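Local coordinates for protein biuret hydrolase (Pseudomonas sp., PDB 6C62) that hydrolyses 1-carboxybiuret to urea-1,3-dicarboxylate and ammonia, a step in bacterial breakdown of the herbicide atrazine, at residues L76-A86 / G198-L209. Sequence-based numbering, arbitrary orientation.
Sequences LFDIEGVTTLA and GTYPFVHSIDHL
F77 and T199 face each other across a single beta bridge, pinned on both sides of the pair: Y200 N donates to L76 O at 2.8 Å, and D78 N returns a bond of 3.0 Å to G198 O. The F77 ring is flanked obliquely by two side chains. T199 runs alongside it and sets CG2 3.5 Å from F77 CD2, while L209 arrives from the opposite direction and puts CD2 3.8 Å from F77 CZ. With chi1 68°, T199 CG2 is anti to the carbonyl carbon and beside the backbone N, which puts it against the ring, while OG1 bonds R196 O. Y200 swings CG anti to its N (chi1 -165°), and A86 CB packs 3.9 Å from Y200 CG. D78 and T84, which flank the type II turn from I79 to V82 in sequence, are tied by a 2.6 Å bond from T84 OG1 to D78 OD1. From strand 165-170, S169 meets L76 and L209, and L167 meets F77. The bridge thus joins the loop after strand 70-74 to the loop leading into strand 208-213, both strands of the central mixed sheet of the amidase fold, with L76 beside K74 and near S150, the probable charge-relay residues of the Ser-Ser-Lys triad.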
# COMPACT_ATOMS: atom_id res chain seq x y z
N LEU A 76 8.71 -22.23 7.53
CA LEU A 76 8.80 -20.77 7.57
C LEU A 76 8.41 -20.13 8.96
O LEU A 76 8.58 -18.92 9.15
CB LEU A 76 8.01 -20.16 6.42
CG LEU A 76 6.50 -20.43 6.29
CD1 LEU A 76 5.74 -19.74 7.38
CD2 LEU A 76 5.95 -19.96 4.93
N PHE A 77 7.93 -20.94 9.91
CA PHE A 77 7.63 -20.45 11.24
C PHE A 77 8.90 -20.52 12.08
O PHE A 77 9.59 -21.57 12.11
CB PHE A 77 6.53 -21.23 11.98
CG PHE A 77 5.14 -20.99 11.49
CD1 PHE A 77 4.64 -21.65 10.38
CD2 PHE A 77 4.30 -20.08 12.13
CE1 PHE A 77 3.31 -21.43 9.93
CE2 PHE A 77 3.02 -19.85 11.71
CZ PHE A 77 2.50 -20.53 10.58
N ASP A 78 9.18 -19.42 12.78
CA ASP A 78 10.32 -19.35 13.73
C ASP A 78 10.01 -20.26 14.91
O ASP A 78 8.90 -20.19 15.48
CB ASP A 78 10.50 -17.94 14.31
CG ASP A 78 11.18 -16.93 13.34
OD1 ASP A 78 11.68 -17.31 12.25
OD2 ASP A 78 11.19 -15.71 13.68
N ILE A 79 10.97 -21.10 15.22
CA ILE A 79 10.97 -21.99 16.38
C ILE A 79 12.23 -21.59 17.16
O ILE A 79 13.34 -21.58 16.61
CB ILE A 79 11.03 -23.47 16.00
CG1 ILE A 79 9.82 -23.89 15.18
CG2 ILE A 79 11.11 -24.31 17.27
CD1 ILE A 79 9.92 -25.28 14.60
N GLU A 80 12.04 -21.19 18.41
CA GLU A 80 13.16 -20.74 19.22
C GLU A 80 14.32 -21.73 19.21
O GLU A 80 14.09 -22.91 19.41
CB GLU A 80 12.73 -20.51 20.68
CG GLU A 80 13.87 -19.99 21.55
CD GLU A 80 13.42 -19.58 22.94
OE1 GLU A 80 12.20 -19.66 23.26
OE2 GLU A 80 14.32 -19.17 23.73
N GLY A 81 15.53 -21.23 18.95
CA GLY A 81 16.71 -22.05 18.91
C GLY A 81 16.97 -22.79 17.64
O GLY A 81 17.96 -23.50 17.55
N VAL A 82 16.10 -22.63 16.64
CA VAL A 82 16.23 -23.36 15.38
C VAL A 82 16.31 -22.30 14.28
O VAL A 82 15.60 -21.28 14.35
CB VAL A 82 15.00 -24.26 15.14
CG1 VAL A 82 15.02 -24.87 13.76
CG2 VAL A 82 14.86 -25.30 16.28
N THR A 83 17.18 -22.52 13.31
CA THR A 83 17.27 -21.66 12.13
C THR A 83 16.08 -21.86 11.20
O THR A 83 15.77 -23.00 10.77
CB THR A 83 18.64 -21.91 11.39
OG1 THR A 83 19.68 -21.31 12.15
CG2 THR A 83 18.68 -21.13 10.09
N THR A 84 15.40 -20.78 10.90
CA THR A 84 14.19 -20.85 10.05
C THR A 84 14.56 -21.04 8.57
O THR A 84 15.11 -20.11 7.93
CB THR A 84 13.35 -19.57 10.21
OG1 THR A 84 13.08 -19.37 11.60
CG2 THR A 84 12.02 -19.67 9.41
N LEU A 85 14.25 -22.21 8.04
CA LEU A 85 14.70 -22.54 6.66
C LEU A 85 13.84 -21.97 5.55
O LEU A 85 14.36 -21.65 4.49
CB LEU A 85 14.80 -24.06 6.48
CG LEU A 85 15.81 -24.79 7.37
CD1 LEU A 85 15.66 -26.29 7.11
CD2 LEU A 85 17.23 -24.26 7.08
N ALA A 86 12.50 -21.92 5.75
CA ALA A 86 11.56 -21.56 4.70
C ALA A 86 11.84 -22.32 3.38
O ALA A 86 11.82 -21.75 2.29
CB ALA A 86 11.57 -20.06 4.48
N GLY A 198 7.14 -13.24 13.44
CA GLY A 198 8.05 -14.37 13.59
C GLY A 198 7.92 -15.42 12.48
O GLY A 198 8.19 -16.57 12.74
N THR A 199 7.42 -15.06 11.31
CA THR A 199 7.39 -15.95 10.17
C THR A 199 8.17 -15.37 8.98
O THR A 199 8.32 -14.14 8.83
CB THR A 199 5.98 -16.34 9.72
OG1 THR A 199 5.30 -15.20 9.16
CG2 THR A 199 5.18 -16.91 10.92
N TYR A 200 8.70 -16.26 8.16
CA TYR A 200 9.44 -15.82 6.96
C TYR A 200 8.42 -15.49 5.84
O TYR A 200 7.62 -16.36 5.44
CB TYR A 200 10.46 -16.91 6.55
CG TYR A 200 11.47 -16.35 5.57
CD1 TYR A 200 11.15 -16.20 4.24
CD2 TYR A 200 12.70 -15.91 6.01
CE1 TYR A 200 12.07 -15.63 3.37
CE2 TYR A 200 13.63 -15.32 5.15
CZ TYR A 200 13.32 -15.20 3.83
OH TYR A 200 14.27 -14.65 2.93
N PRO A 201 8.41 -14.27 5.36
CA PRO A 201 7.38 -13.86 4.41
C PRO A 201 7.62 -14.22 2.94
O PRO A 201 8.72 -14.70 2.54
CB PRO A 201 7.36 -12.35 4.57
CG PRO A 201 8.76 -12.02 4.85
CD PRO A 201 9.33 -13.17 5.64
N PHE A 202 6.56 -14.09 2.18
CA PHE A 202 6.61 -14.36 0.73
C PHE A 202 6.06 -13.11 0.05
O PHE A 202 6.82 -12.39 -0.62
CB PHE A 202 5.84 -15.66 0.44
CG PHE A 202 5.62 -15.99 -1.01
CD1 PHE A 202 6.62 -15.70 -1.99
CD2 PHE A 202 4.45 -16.62 -1.41
CE1 PHE A 202 6.42 -16.01 -3.33
CE2 PHE A 202 4.23 -16.95 -2.78
CZ PHE A 202 5.23 -16.64 -3.72
N VAL A 203 4.79 -12.84 0.22
CA VAL A 203 4.11 -11.65 -0.38
C VAL A 203 3.46 -10.89 0.78
O VAL A 203 2.44 -11.30 1.31
CB VAL A 203 3.06 -12.08 -1.40
CG1 VAL A 203 2.37 -10.89 -2.09
CG2 VAL A 203 3.65 -13.05 -2.41
N HIS A 204 4.05 -9.79 1.17
CA HIS A 204 3.52 -9.00 2.28
C HIS A 204 2.03 -8.62 2.06
O HIS A 204 1.22 -8.62 3.00
CB HIS A 204 4.35 -7.70 2.43
CG HIS A 204 5.77 -7.92 2.82
ND1 HIS A 204 6.82 -7.17 2.29
CD2 HIS A 204 6.31 -8.74 3.76
CE1 HIS A 204 7.94 -7.56 2.89
NE2 HIS A 204 7.66 -8.52 3.77
N SER A 205 1.68 -8.32 0.82
CA SER A 205 0.31 -7.90 0.49
C SER A 205 -0.74 -9.04 0.51
O SER A 205 -1.96 -8.78 0.41
CB SER A 205 0.27 -7.25 -0.91
OG SER A 205 0.87 -5.96 -1.00
N ILE A 206 -0.31 -10.32 0.55
CA ILE A 206 -1.27 -11.42 0.40
C ILE A 206 -1.10 -12.61 1.34
O ILE A 206 -2.03 -13.40 1.49
CB ILE A 206 -1.32 -11.93 -1.08
CG1 ILE A 206 -1.33 -10.79 -2.13
CG2 ILE A 206 -2.57 -12.76 -1.32
CD1 ILE A 206 -1.24 -11.30 -3.56
N ASP A 207 0.03 -12.76 2.03
CA ASP A 207 0.24 -13.95 2.89
C ASP A 207 -0.77 -14.07 4.00
O ASP A 207 -1.02 -13.09 4.70
CB ASP A 207 1.61 -13.97 3.61
CG ASP A 207 2.81 -14.05 2.68
OD1 ASP A 207 2.69 -14.50 1.54
OD2 ASP A 207 3.93 -13.63 3.19
N HIS A 208 -1.31 -15.27 4.19
CA HIS A 208 -2.17 -15.64 5.31
C HIS A 208 -1.55 -16.85 6.04
O HIS A 208 -0.88 -17.68 5.41
CB HIS A 208 -3.52 -16.18 4.84
CG HIS A 208 -4.35 -15.28 4.00
ND1 HIS A 208 -4.09 -15.01 2.67
CD2 HIS A 208 -5.58 -14.77 4.24
CE1 HIS A 208 -5.08 -14.28 2.17
NE2 HIS A 208 -6.01 -14.14 3.10
N LEU A 209 -1.80 -17.01 7.34
CA LEU A 209 -1.36 -18.17 8.10
C LEU A 209 -2.56 -18.84 8.69
O LEU A 209 -3.56 -18.18 9.00
CB LEU A 209 -0.44 -17.78 9.22
CG LEU A 209 0.84 -17.00 8.81
CD1 LEU A 209 1.55 -16.63 10.08
CD2 LEU A 209 1.71 -17.89 7.90